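Local coordinates for probable intron-encoded endonuclease 1 (Wickerhamomyces canadensis, PDB 6X1J), which cleaves DNA as a LAGLIDADG homing endonuclease involved in the homing of a mitochondrial 21S rRNA gene intron, at residues K128-L131 with V132-I136; G149-W152 with D153-K156; G169-K172 with E173-E176; D181-K185 with F186-C190. One frame throughout, in Å; residues are numbered along the deposited sequence. Where two conformers were deposited one is given.

Contact 1. Residues K128-L131 with V132-I136; sequences KPDL and VLNYI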
loop_
_atom_site.group_PDB
_atom_site.type_symbol
_atom_site.label_atom_id
_atom_site.label_comp_id
_atom_site.label_asym_id
_atom_site.label_seq_id
_atom_site.Cartn_x
_atom_site.Cartn_y
_atom_site.Cartn_z
ATOM N N LYS A 128 -11.009 -3.172 10.225
ATOM C CA LYS A 128 -12.388 -3.701 10.274
ATOM C C LYS A 128 -12.318 -5.168 10.635
ATOM O O LYS A 128 -11.412 -5.861 10.188
ATOM C CB LYS A 128 -13.071 -3.478 8.920
ATOM C CG LYS A 128 -13.608 -2.071 8.735
ATOM C CD LYS A 128 -15.023 -1.940 9.276
ATOM C CE LYS A 128 -15.426 -0.521 9.589
ATOM N NZ LYS A 128 -15.630 0.221 8.333
ATOM N N PRO A 129 -13.251 -5.662 11.488
ATOM C CA PRO A 129 -13.191 -7.034 11.958
ATOM C C PRO A 129 -13.212 -8.040 10.808
ATOM O O PRO A 129 -12.676 -9.108 11.044
ATOM C CB PRO A 129 -14.420 -7.216 12.856
ATOM C CG PRO A 129 -14.848 -5.798 13.229
ATOM C CD PRO A 129 -14.355 -4.901 12.111
ATOM N N ASP A 130 -13.730 -7.711 9.609
ATOM C CA ASP A 130 -13.821 -8.762 8.556
ATOM C C ASP A 130 -12.817 -8.492 7.424
ATOM O O ASP A 130 -12.942 -9.125 6.315
ATOM C CB ASP A 130 -15.245 -8.924 8.032
ATOM C CG ASP A 130 -15.742 -7.790 7.161
ATOM O OD1 ASP A 130 -15.469 -6.603 7.516
ATOM O OD2 ASP A 130 -16.424 -8.104 6.160
ATOM N N LEU A 131 -11.944 -7.514 7.623
ATOM C CA LEU A 131 -10.939 -7.149 6.581
ATOM C C LEU A 131 -10.220 -8.404 6.053
ATOM O O LEU A 131 -10.185 -8.612 4.814
ATOM C CB LEU A 131 -9.925 -6.187 7.178
ATOM C CG LEU A 131 -8.650 -5.986 6.352
ATOM C CD1 LEU A 131 -8.983 -5.433 4.969
ATOM C CD2 LEU A 131 -7.738 -5.029 7.102
ATOM N N VAL A 132 -9.628 -9.202 6.944
ATOM C CA VAL A 132 -8.778 -10.328 6.492
ATOM C C VAL A 132 -9.668 -11.343 5.762
ATOM O O VAL A 132 -9.365 -11.684 4.588
ATOM C CB VAL A 132 -7.998 -10.974 7.655
ATOM C CG1 VAL A 132 -7.366 -12.294 7.251
ATOM C CG2 VAL A 132 -6.938 -10.037 8.213
ATOM N N LEU A 133 -10.780 -11.743 6.394
ATOM C CA LEU A 133 -11.629 -12.835 5.867
ATOM C C LEU A 133 -12.108 -12.403 4.483
ATOM O O LEU A 133 -11.931 -13.166 3.534
ATOM C CB LEU A 133 -12.809 -13.172 6.798
ATOM C CG LEU A 133 -13.717 -14.306 6.277
ATOM C CD1 LEU A 133 -13.018 -15.656 6.352
ATOM C CD2 LEU A 133 -15.083 -14.384 6.985
ATOM N N ASN A 134 -12.672 -11.218 4.351
ATOM C CA ASN A 134 -13.471 -10.926 3.131
ATOM C C ASN A 134 -12.647 -10.192 2.061
ATOM O O ASN A 134 -13.158 -10.122 0.958
ATOM C CB ASN A 134 -14.784 -10.208 3.487
ATOM C CG ASN A 134 -15.701 -11.044 4.356
ATOM O OD1 ASN A 134 -15.735 -12.265 4.215
ATOM N ND2 ASN A 134 -16.428 -10.405 5.263
ATOM N N TYR A 135 -11.445 -9.645 2.334
ATOM C CA TYR A 135 -10.796 -8.684 1.385
ATOM C C TYR A 135 -9.323 -8.994 1.102
ATOM O O TYR A 135 -8.967 -8.828 -0.066
ATOM C CB TYR A 135 -10.903 -7.226 1.859
ATOM C CG TYR A 135 -12.334 -6.760 1.956
ATOM C CD1 TYR A 135 -13.012 -6.259 0.851
ATOM C CD2 TYR A 135 -13.031 -6.873 3.153
ATOM C CE1 TYR A 135 -14.342 -5.862 0.943
ATOM C CE2 TYR A 135 -14.359 -6.491 3.260
ATOM C CZ TYR A 135 -15.016 -5.977 2.156
ATOM O OH TYR A 135 -16.316 -5.587 2.299
ATOM N N ILE A 136 -8.503 -9.343 2.110
ATOM C CA ILE A 136 -7.035 -9.520 1.898
ATOM C C ILE A 136 -6.776 -10.795 1.088
ATOM O O ILE A 136 -7.111 -11.855 1.550
ATOM C CB ILE A 136 -6.288 -9.498 3.224
ATOM C CG1 ILE A 136 -6.338 -8.109 3.861
ATOM C CG2 ILE A 136 -4.866 -9.979 3.008
ATOM C CD1 ILE A 136 -5.488 -7.937 5.095
HETATM O O HOH W 1 -9.674 -8.696 9.935
HETATM O O HOH W 2 -11.013 -10.741 9.138
#
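L131 and I136 each set a CD1 methyl against a gamma carbon of the other: CD1 of L131 lies 3.9 Å from CG1 of I136, while CD1 of I136 comes against CG of L131. The two side chains run obliquely past each other, and L131 CD1 also meets CB of Y135 at 4.1 Å. This reach comes from chi1 of L131 (166°), which sets CG opposite the backbone N and beside the carbonyl carbon. The carbonyl of L131 is gripped twice, by Y135 N (3.0 Å to L131 O) and by I136 N (3.3 Å to L131 O), from opposite faces of its plane. The same oxygen lies in the plane of the Y135 ring, at the edge. Among the polar side chains, D130 and N134 cross at about a right angle, their carboxylate and amide planes 75° apart; ND2 of N134 bonds to OD2 of D130, modelled so short that its exact length is doubtful. In the backbone, N134 N donates to D130 O at 2.9 Å, the first-turn bond of a short helix. Shortening L131 to an alanine is likely to open a gap against CG1 and CD1 of I136 and CB of Y135. Through this one-turn helix the chain passes from a type I turn at K128-L131 in between three longer helices: L131 and V132 rest on L178 of helix 172-186, L131 also reaches Y118 and F119 of helix 113-119, and Y135 and I136 pack on I41 of helix 34-45.

Contact 2. Residues G149-W152 with D153-K156; sequences GGKW and DYNK. With nucleotides of chain C; nucleotides of chain B.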
loop_
_atom_site.group_PDB
_atom_site.type_symbol
_atom_site.label_atom_id
_atom_site.label_comp_id
_atom_site.label_asym_id
_atom_site.label_seq_id
_atom_site.Cartn_x
_atom_site.Cartn_y
_atom_site.Cartn_z
ATOM N N GLY A 149 6.872 -3.943 4.800
ATOM C CA GLY A 149 7.548 -5.211 5.077
ATOM C C GLY A 149 8.989 -4.946 5.489
ATOM O O GLY A 149 9.488 -3.868 5.208
ATOM N N GLY A 150 9.593 -5.900 6.180
ATOM C CA GLY A 150 10.929 -5.795 6.798
ATOM C C GLY A 150 11.457 -7.159 7.176
ATOM O O GLY A 150 10.666 -8.094 7.256
ATOM N N LYS A 151 12.771 -7.256 7.361
ATOM C CA LYS A 151 13.462 -8.427 7.952
ATOM C C LYS A 151 13.512 -8.262 9.476
ATOM O O LYS A 151 13.526 -7.126 9.969
ATOM C CB LYS A 151 14.853 -8.542 7.337
ATOM C CG LYS A 151 14.854 -8.863 5.847
ATOM C CD LYS A 151 16.254 -9.054 5.329
ATOM C CE LYS A 151 16.384 -9.364 3.851
ATOM N NZ LYS A 151 17.769 -9.783 3.549
ATOM N N TRP A 152 13.515 -9.367 10.212
ATOM C CA TRP A 152 13.830 -9.369 11.659
ATOM C C TRP A 152 15.343 -9.165 11.811
ATOM O O TRP A 152 15.735 -8.338 12.641
ATOM C CB TRP A 152 13.356 -10.689 12.243
ATOM C CG TRP A 152 13.431 -10.812 13.724
ATOM C CD1 TRP A 152 14.126 -11.769 14.395
ATOM C CD2 TRP A 152 12.722 -10.049 14.710
ATOM N NE1 TRP A 152 13.928 -11.628 15.742
ATOM C CE2 TRP A 152 13.057 -10.598 15.967
ATOM C CE3 TRP A 152 11.825 -8.979 14.671
ATOM C CZ2 TRP A 152 12.547 -10.106 17.166
ATOM C CZ3 TRP A 152 11.315 -8.487 15.858
ATOM C CH2 TRP A 152 11.667 -9.052 17.086
ATOM N N ASP A 153 16.134 -9.811 10.950
ATOM C CA ASP A 153 17.622 -9.849 11.043
ATOM C C ASP A 153 18.240 -9.318 9.748
ATOM O O ASP A 153 18.094 -9.973 8.675
ATOM C CB ASP A 153 18.143 -11.268 11.334
ATOM C CG ASP A 153 19.638 -11.359 11.651
ATOM O OD1 ASP A 153 20.304 -10.309 11.660
ATOM O OD2 ASP A 153 20.120 -12.478 11.892
ATOM N N TYR A 154 18.847 -8.129 9.821
ATOM C CA TYR A 154 19.459 -7.471 8.637
ATOM C C TYR A 154 20.904 -7.942 8.388
ATOM O O TYR A 154 21.433 -7.532 7.344
ATOM C CB TYR A 154 19.327 -5.947 8.755
ATOM C CG TYR A 154 17.924 -5.458 8.466
ATOM C CD1 TYR A 154 16.988 -5.372 9.488
ATOM C CD2 TYR A 154 17.512 -5.132 7.175
ATOM C CE1 TYR A 154 15.691 -4.955 9.249
ATOM C CE2 TYR A 154 16.213 -4.723 6.925
ATOM C CZ TYR A 154 15.308 -4.630 7.966
ATOM O OH TYR A 154 14.025 -4.219 7.777
ATOM N N ASN A 155 21.521 -8.771 9.248
ATOM C CA ASN A 155 22.819 -9.408 8.895
ATOM C C ASN A 155 22.631 -10.147 7.560
ATOM O O ASN A 155 21.952 -11.205 7.513
ATOM C CB ASN A 155 23.383 -10.314 10.004
ATOM C CG ASN A 155 24.548 -11.184 9.553
ATOM O OD1 ASN A 155 25.053 -11.052 8.435
ATOM N ND2 ASN A 155 24.965 -12.116 10.400
ATOM N N LYS A 156 23.443 -9.752 6.584
ATOM C CA LYS A 156 23.418 -10.252 5.183
ATOM C C LYS A 156 23.670 -11.763 5.134
ATOM O O LYS A 156 23.211 -12.397 4.173
ATOM C CB LYS A 156 24.461 -9.503 4.342
ATOM C CG LYS A 156 24.473 -7.985 4.508
ATOM C CD LYS A 156 24.971 -7.232 3.286
ATOM C CE LYS A 156 24.761 -5.742 3.425
ATOM N NZ LYS A 156 25.232 -5.291 4.754
ATOM P P DC C 18 13.461 -1.921 4.957
ATOM O OP1 DC C 18 13.698 -1.640 3.514
ATOM O OP2 DC C 18 13.195 -3.326 5.364
ATOM O "O5'" DC C 18 14.734 -1.489 5.815
ATOM C "C5'" DC C 18 15.194 -0.166 5.763
ATOM C "C4'" DC C 18 16.196 0.063 6.863
ATOM O "O4'" DC C 18 15.547 0.100 8.152
ATOM C "C3'" DC C 18 17.363 -0.918 6.993
ATOM O "O3'" DC C 18 18.581 -0.276 6.642
ATOM C "C2'" DC C 18 17.260 -1.426 8.433
ATOM C "C1'" DC C 18 16.460 -0.343 9.127
ATOM N N1 DC C 18 15.685 -0.755 10.308
ATOM C C2 DC C 18 15.861 -0.078 11.517
ATOM O O2 DC C 18 16.672 0.860 11.576
ATOM N N3 DC C 18 15.163 -0.475 12.600
ATOM C C4 DC C 18 14.275 -1.466 12.496
ATOM N N4 DC C 18 13.575 -1.798 13.590
ATOM C C5 DC C 18 14.056 -2.153 11.269
ATOM C C6 DC C 18 14.760 -1.754 10.205
ATOM P P DT B 6 15.051 -13.791 18.835
ATOM O OP1 DT B 6 14.271 -14.495 19.843
ATOM O OP2 DT B 6 14.611 -13.862 17.405
ATOM O "O5'" DT B 6 15.161 -12.277 19.316
ATOM C "C5'" DT B 6 15.605 -12.008 20.645
ATOM C "C4'" DT B 6 15.683 -10.520 20.874
ATOM O "O4'" DT B 6 16.935 -10.054 20.311
ATOM C "C3'" DT B 6 14.578 -9.684 20.208
ATOM O "O3'" DT B 6 14.255 -8.518 20.979
ATOM C "C2'" DT B 6 15.237 -9.178 18.934
ATOM C "C1'" DT B 6 16.652 -8.954 19.462
ATOM N N1 DT B 6 17.738 -8.809 18.476
ATOM C C2 DT B 6 18.796 -7.992 18.812
ATOM O O2 DT B 6 18.877 -7.394 19.876
ATOM N N3 DT B 6 19.749 -7.871 17.842
ATOM C C4 DT B 6 19.768 -8.479 16.612
ATOM O O4 DT B 6 20.688 -8.245 15.841
ATOM C C5 DT B 6 18.621 -9.302 16.310
ATOM C C7 DT B 6 18.536 -9.973 14.976
ATOM C C6 DT B 6 17.673 -9.423 17.244
ATOM P P DC C 17 7.030 1.542 6.927
ATOM O OP1 DC C 17 6.512 2.548 5.970
ATOM O OP2 DC C 17 6.047 0.665 7.626
ATOM O "O5'" DC C 17 8.127 0.681 6.149
ATOM C "C5'" DC C 17 8.917 -0.420 6.692
ATOM C "C4'" DC C 17 10.390 -0.072 6.622
ATOM O "O4'" DC C 17 10.792 0.770 7.740
ATOM C "C3'" DC C 17 11.407 -1.214 6.553
ATOM O "O3'" DC C 17 12.312 -0.924 5.458
ATOM C "C2'" DC C 17 12.045 -1.182 7.930
ATOM C "C1'" DC C 17 11.983 0.273 8.329
ATOM N N1 DC C 17 11.924 0.534 9.794
ATOM C C2 DC C 17 12.701 1.560 10.366
ATOM O O2 DC C 17 13.464 2.222 9.642
ATOM N N3 DC C 17 12.602 1.801 11.694
ATOM C C4 DC C 17 11.745 1.100 12.437
ATOM N N4 DC C 17 11.697 1.354 13.747
ATOM C C5 DC C 17 10.930 0.074 11.879
ATOM C C6 DC C 17 11.034 -0.156 10.562
HETATM O O HOH W 3 19.395 -10.171 6.417
HETATM O O HOH W 4 12.422 -4.984 9.794
HETATM O O HOH W 5 18.286 -6.975 12.305
#
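The hydroxyl of Y154 is gripped by three partners: Y154 OH donates to OP2 of DC18 of chain C at 2.7 Å, accepts from a water, and takes a weak bond from K151 N (3.3 Å to Y154 OH). The tyrosine ring is sandwiched. With CG opposite the carbonyl carbon (chi1 -75°), it turns back over K151, whose CB sits over one face in a CH-pi contact, 4.0 Å from the centroid; C2' of DC18 covers the opposite face, while OP2 stays in plane at the edge. G149-K151 is an outermost strand of an antiparallel four-stranded sheet, and the chain turns back after it towards strand 163-165; the sheet of a LAGLIDADG endonuclease lies in the DNA groove, and here the turn holds both DNA strands. A phenylalanine at Y154 would probably keep the ring between K151 and the sugar but leave the DC18 phosphate and K151 N without their mate. W152 serves the other strand: its NE1 donates to OP2 of DT6 of chain B at 2.9 Å. In D153, OD1 accepts from N155 N (3.1 Å from D153 OD1) as an Asx turn, while OD2 bonds T158. The K151 chain runs out extended, its NZ bonded to L228 O.

Contact 3. Residues G169-K172 with E173-E176; sequences GFKK and EEVE. With nucleotides of chain C.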
loop_
_atom_site.group_PDB
_atom_site.type_symbol
_atom_site.label_atom_id
_atom_site.label_comp_id
_atom_site.label_asym_id
_atom_site.label_seq_id
_atom_site.Cartn_x
_atom_site.Cartn_y
_atom_site.Cartn_z
ATOM N N GLY A 169 1.369 2.066 13.329
ATOM C CA GLY A 169 0.280 3.061 13.261
ATOM C C GLY A 169 -1.079 2.492 13.682
ATOM O O GLY A 169 -2.009 3.278 13.802
ATOM N N PHE A 170 -1.242 1.180 13.850
ATOM C CA PHE A 170 -2.560 0.596 14.237
ATOM C C PHE A 170 -2.613 0.367 15.762
ATOM O O PHE A 170 -1.561 0.427 16.461
ATOM C CB PHE A 170 -2.840 -0.697 13.460
ATOM C CG PHE A 170 -3.042 -0.488 11.976
ATOM C CD1 PHE A 170 -4.195 0.104 11.504
ATOM C CD2 PHE A 170 -2.059 -0.832 11.064
ATOM C CE1 PHE A 170 -4.362 0.341 10.147
ATOM C CE2 PHE A 170 -2.228 -0.605 9.710
ATOM C CZ PHE A 170 -3.385 -0.016 9.248
ATOM N N LYS A 171 -3.802 0.079 16.283
ATOM C CA LYS A 171 -3.995 -0.245 17.724
ATOM C C LYS A 171 -3.519 -1.678 17.983
ATOM O O LYS A 171 -3.591 -2.541 17.060
ATOM C CB LYS A 171 -5.463 -0.105 18.131
ATOM C CG LYS A 171 -6.182 1.190 17.765
ATOM C CD LYS A 171 -5.737 2.386 18.558
ATOM C CE LYS A 171 -4.628 3.155 17.869
ATOM N NZ LYS A 171 -4.025 4.165 18.771
ATOM N N LYS A 172 -3.087 -1.957 19.216
ATOM C CA LYS A 172 -2.669 -3.320 19.628
ATOM C C LYS A 172 -3.781 -4.312 19.243
ATOM O O LYS A 172 -3.471 -5.384 18.627
ATOM C CB LYS A 172 -2.321 -3.297 21.120
ATOM C CG LYS A 172 -1.733 -4.570 21.698
ATOM C CD LYS A 172 -1.817 -4.639 23.229
ATOM C CE LYS A 172 -1.091 -5.833 23.819
ATOM N NZ LYS A 172 -1.495 -6.094 25.220
ATOM N N GLU A 173 -5.026 -3.956 19.573
ATOM C CA GLU A 173 -6.213 -4.843 19.476
ATOM C C GLU A 173 -6.524 -5.093 17.996
ATOM O O GLU A 173 -6.929 -6.226 17.655
ATOM C CB GLU A 173 -7.353 -4.218 20.284
ATOM C CG GLU A 173 -7.075 -4.189 21.788
ATOM C CD GLU A 173 -6.003 -3.225 22.280
ATOM O OE1 GLU A 173 -5.600 -2.310 21.511
ATOM O OE2 GLU A 173 -5.563 -3.391 23.432
ATOM N N GLU A 174 -6.270 -4.082 17.159
ATOM C CA GLU A 174 -6.323 -4.149 15.663
ATOM C C GLU A 174 -5.268 -5.136 15.128
ATOM O O GLU A 174 -5.623 -6.083 14.377
ATOM C CB GLU A 174 -6.143 -2.735 15.110
ATOM C CG GLU A 174 -7.370 -1.855 15.254
ATOM C CD GLU A 174 -7.256 -0.497 14.597
ATOM O OE1 GLU A 174 -6.188 0.141 14.748
ATOM O OE2 GLU A 174 -8.188 -0.124 13.879
ATOM N N VAL A 175 -4.013 -5.021 15.561
ATOM C CA VAL A 175 -2.954 -5.972 15.113
ATOM C C VAL A 175 -3.308 -7.385 15.583
ATOM O O VAL A 175 -3.164 -8.348 14.755
ATOM C CB VAL A 175 -1.538 -5.512 15.538
ATOM C CG1 VAL A 175 -0.471 -6.468 15.070
ATOM C CG2 VAL A 175 -1.233 -4.121 14.996
ATOM N N GLU A 176 -3.822 -7.535 16.825
ATOM C CA GLU A 176 -4.217 -8.882 17.340
ATOM C C GLU A 176 -5.300 -9.477 16.433
ATOM O O GLU A 176 -5.214 -10.676 16.144
ATOM C CB GLU A 176 -4.714 -8.858 18.791
ATOM C CG GLU A 176 -3.638 -8.662 19.828
ATOM C CD GLU A 176 -4.136 -8.066 21.141
ATOM O OE1 GLU A 176 -5.343 -7.875 21.276
ATOM O OE2 GLU A 176 -3.306 -7.784 22.025
ATOM P P DT C 16 3.933 4.258 11.603
ATOM O OP1 DT C 16 4.549 5.492 11.156
ATOM O OP2 DT C 16 2.643 3.872 10.988
ATOM O "O5'" DT C 16 4.724 2.917 11.308
ATOM C "C5'" DT C 16 6.145 2.824 11.328
ATOM C "C4'" DT C 16 6.746 3.212 9.996
ATOM O "O4'" DT C 16 7.709 4.251 10.262
ATOM C "C3'" DT C 16 7.567 2.102 9.376
ATOM O "O3'" DT C 16 7.822 2.345 8.007
ATOM C "C2'" DT C 16 8.885 2.233 10.103
ATOM C "C1'" DT C 16 9.032 3.723 10.222
ATOM N N1 DT C 16 9.705 4.228 11.406
ATOM C C2 DT C 16 10.684 5.170 11.215
ATOM O O2 DT C 16 11.122 5.462 10.112
ATOM N N3 DT C 16 11.159 5.741 12.367
ATOM C C4 DT C 16 10.746 5.479 13.659
ATOM O O4 DT C 16 11.264 6.076 14.596
ATOM C C5 DT C 16 9.668 4.526 13.779
ATOM C C7 DT C 16 9.135 4.197 15.137
ATOM C C6 DT C 16 9.186 3.979 12.658
#
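E173 follows K172 at the start of helix 172-186, its bent chain folding back beside K172 CB; two conformers were modelled, so the placing of its carboxylate is doubtful. E174 does the most. CG opposite the carbonyl carbon (chi1 -75°) and an extended chain send the carboxylate back past the helix start, side by side with K171 and pointing the same way. There OE1 takes the amide of K171 on its anti lone pair, K171 N to E174 OE1 being 2.8 Å and nearly straight at 173°. With K171 as N-cap and E174 three residues on, this is the side-chain-to-N-cap half of a capping box; the lysine cannot supply the usual return bond. OE1 also lies in plane at the edge of the F170 ring, 3.8 Å from CD1 of F170, and the other oxygen, OE2, is bonded by I127 N. V175 closes the first turn, its N donating to K171 O at 2.9 Å, nearly in line with the carbonyl. Its CG2 lies 4.1 Å from CB of F170, the residue before the cap, an apolar pairing across the helix start that matches a hydrophobic staple; V175 continues onto P199 and I201 of strand 198-203. E176 N bonds K172 O (2.8 Å), in the carbonyl plane, and OE2 of E176 runs near the extended K172 chain, 4.0 Å from NZ of K172, too far for a salt bridge.

Contact 4. Residues D181-K185 with F186-C190; sequences DLNIK and FNLNC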
loop_
_atom_site.group_PDB
_atom_site.type_symbol
_atom_site.label_atom_id
_atom_site.label_comp_id
_atom_site.label_asym_id
_atom_site.label_seq_id
_atom_site.Cartn_x
_atom_site.Cartn_y
_atom_site.Cartn_z
ATOM N N ASP A 181 -6.605 -13.560 12.259
ATOM C CA ASP A 181 -7.311 -13.867 10.978
ATOM C C ASP A 181 -6.321 -14.240 9.868
ATOM O O ASP A 181 -6.623 -15.190 9.063
ATOM C CB ASP A 181 -8.223 -12.705 10.612
ATOM C CG ASP A 181 -9.285 -12.486 11.672
ATOM O OD1 ASP A 181 -9.542 -13.442 12.395
ATOM O OD2 ASP A 181 -9.778 -11.352 11.816
ATOM N N LEU A 182 -5.140 -13.592 9.843
ATOM C CA LEU A 182 -4.079 -14.002 8.894
ATOM C C LEU A 182 -3.714 -15.451 9.142
ATOM O O LEU A 182 -3.585 -16.151 8.149
ATOM C CB LEU A 182 -2.837 -13.125 9.033
ATOM C CG LEU A 182 -2.953 -11.739 8.401
ATOM C CD1 LEU A 182 -1.783 -10.873 8.845
ATOM C CD2 LEU A 182 -3.032 -11.845 6.877
ATOM N N ASN A 183 -3.524 -15.868 10.406
ATOM C CA ASN A 183 -3.042 -17.233 10.734
ATOM C C ASN A 183 -4.097 -18.279 10.313
ATOM O O ASN A 183 -3.709 -19.367 9.837
ATOM C CB ASN A 183 -2.603 -17.298 12.189
ATOM C CG ASN A 183 -1.246 -16.663 12.453
ATOM O OD1 ASN A 183 -0.440 -16.411 11.539
ATOM N ND2 ASN A 183 -0.963 -16.464 13.730
ATOM N N ILE A 184 -5.392 -17.954 10.412
ATOM C CA ILE A 184 -6.490 -18.853 9.947
ATOM C C ILE A 184 -6.542 -18.853 8.417
ATOM O O ILE A 184 -6.564 -19.951 7.833
ATOM C CB ILE A 184 -7.829 -18.453 10.594
ATOM C CG1 ILE A 184 -7.818 -18.860 12.071
ATOM C CG2 ILE A 184 -9.023 -19.047 9.837
ATOM C CD1 ILE A 184 -8.533 -17.895 12.976
ATOM N N LYS A 185 -6.542 -17.693 7.760
ATOM C CA LYS A 185 -6.758 -17.688 6.273
ATOM C C LYS A 185 -5.556 -18.228 5.473
ATOM O O LYS A 185 -5.806 -18.900 4.474
ATOM C CB LYS A 185 -7.141 -16.303 5.767
ATOM C CG LYS A 185 -7.588 -16.301 4.313
ATOM C CD LYS A 185 -8.106 -14.956 3.913
ATOM C CE LYS A 185 -8.746 -14.953 2.550
ATOM N NZ LYS A 185 -9.271 -13.595 2.357
ATOM N N PHE A 186 -4.300 -17.960 5.863
ATOM C CA PHE A 186 -3.102 -18.348 5.079
ATOM C C PHE A 186 -2.282 -19.428 5.806
ATOM O O PHE A 186 -1.233 -19.830 5.292
ATOM C CB PHE A 186 -2.299 -17.090 4.757
ATOM C CG PHE A 186 -3.092 -16.060 4.004
ATOM C CD1 PHE A 186 -3.457 -16.274 2.686
ATOM C CD2 PHE A 186 -3.470 -14.874 4.608
ATOM C CE1 PHE A 186 -4.221 -15.337 2.001
ATOM C CE2 PHE A 186 -4.226 -13.942 3.921
ATOM C CZ PHE A 186 -4.600 -14.173 2.617
ATOM N N ASN A 187 -2.792 -19.917 6.933
ATOM C CA ASN A 187 -2.120 -20.862 7.847
ATOM C C ASN A 187 -0.688 -20.393 8.118
ATOM O O ASN A 187 0.239 -21.151 7.932
ATOM C CB ASN A 187 -2.190 -22.308 7.349
ATOM C CG ASN A 187 -2.139 -23.271 8.522
ATOM O OD1 ASN A 187 -2.358 -22.864 9.674
ATOM N ND2 ASN A 187 -1.807 -24.526 8.252
ATOM N N LEU A 188 -0.550 -19.176 8.606
ATOM C CA LEU A 188 0.735 -18.649 9.116
ATOM C C LEU A 188 0.761 -18.874 10.634
ATOM O O LEU A 188 -0.293 -19.184 11.189
ATOM C CB LEU A 188 0.798 -17.159 8.780
ATOM C CG LEU A 188 0.978 -16.842 7.294
ATOM C CD1 LEU A 188 0.743 -15.355 7.071
ATOM C CD2 LEU A 188 2.367 -17.267 6.833
ATOM N N ASN A 189 1.899 -18.587 11.254
ATOM C CA ASN A 189 2.121 -18.578 12.718
ATOM C C ASN A 189 2.683 -17.227 13.127
ATOM O O ASN A 189 3.584 -17.206 13.991
ATOM C CB ASN A 189 3.065 -19.690 13.146
ATOM C CG ASN A 189 2.500 -21.046 12.800
ATOM O OD1 ASN A 189 1.721 -21.588 13.587
ATOM N ND2 ASN A 189 2.841 -21.553 11.617
ATOM N N CYS A 190 2.152 -16.156 12.558
ATOM C CA CYS A 190 2.461 -14.773 13.004
ATOM C C CYS A 190 2.233 -14.661 14.502
ATOM O O CYS A 190 1.289 -15.265 14.979
ATOM C CB CYS A 190 1.520 -13.735 12.404
ATOM S SG CYS A 190 1.602 -13.785 10.613
#
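The C-terminal end of helix 172-186 is finished here and handed on to strand 191-195, the chain leaving helical geometry at N187 with a positive phi of 47°. F186 N still makes a helical bond to L182 O (3.0 Å), and beside this bond CD2 of L182 lies 3.8 Å from CD2 of F186. K185, its CG opposite the backbone N (chi1 -171°), runs alongside the ring. CG of K185 is over one face, 4.1 Å from the centroid of F186, a CH-pi contact; the extended lysine then carries NZ on to the carbonyls of V132, L133 and I136. At the exit itself, CA of N187 comes 3.0 Å from N183 O in a CA-H...O contact. The side chain of N183 spans the turn to C190. ND2 donates to C190 O at 2.8 Å, in the amide plane and on a carbonyl lone pair, and OD1 is modelled as accepting from C190 N. Crowding by L188 leaves the OD1 side doubtful, so the ND2 bond is the surer half of this pairing with the N-H and C=O of C190. That bond probably holds the amide of N183 flat against the carbonyl of C190, a buried residue.

How the contacts relate
From the N terminus, the four contacts come in series along the chain; none nests in or crosses another. Contact 1 closes the turn into helix 131-134, ahead of helix 138-148, and contact 2 turns the chain out of strand 149-151 towards strand 163-165 at the DNA. Contacts 3 and 4 mark the start and end of helix 172-186, their centres about 16 Å apart, the latter leading to strand 191-195. Contacts 1 and 4 touch: probable hydrogen bonds from the lysine end of K185 to backbone carbonyls of 132-136 tie the short helix 131-134 to the end of helix 172-186. Contact 2 stands apart, its nearest atoms about 11 Å from those of contacts 3 and 4.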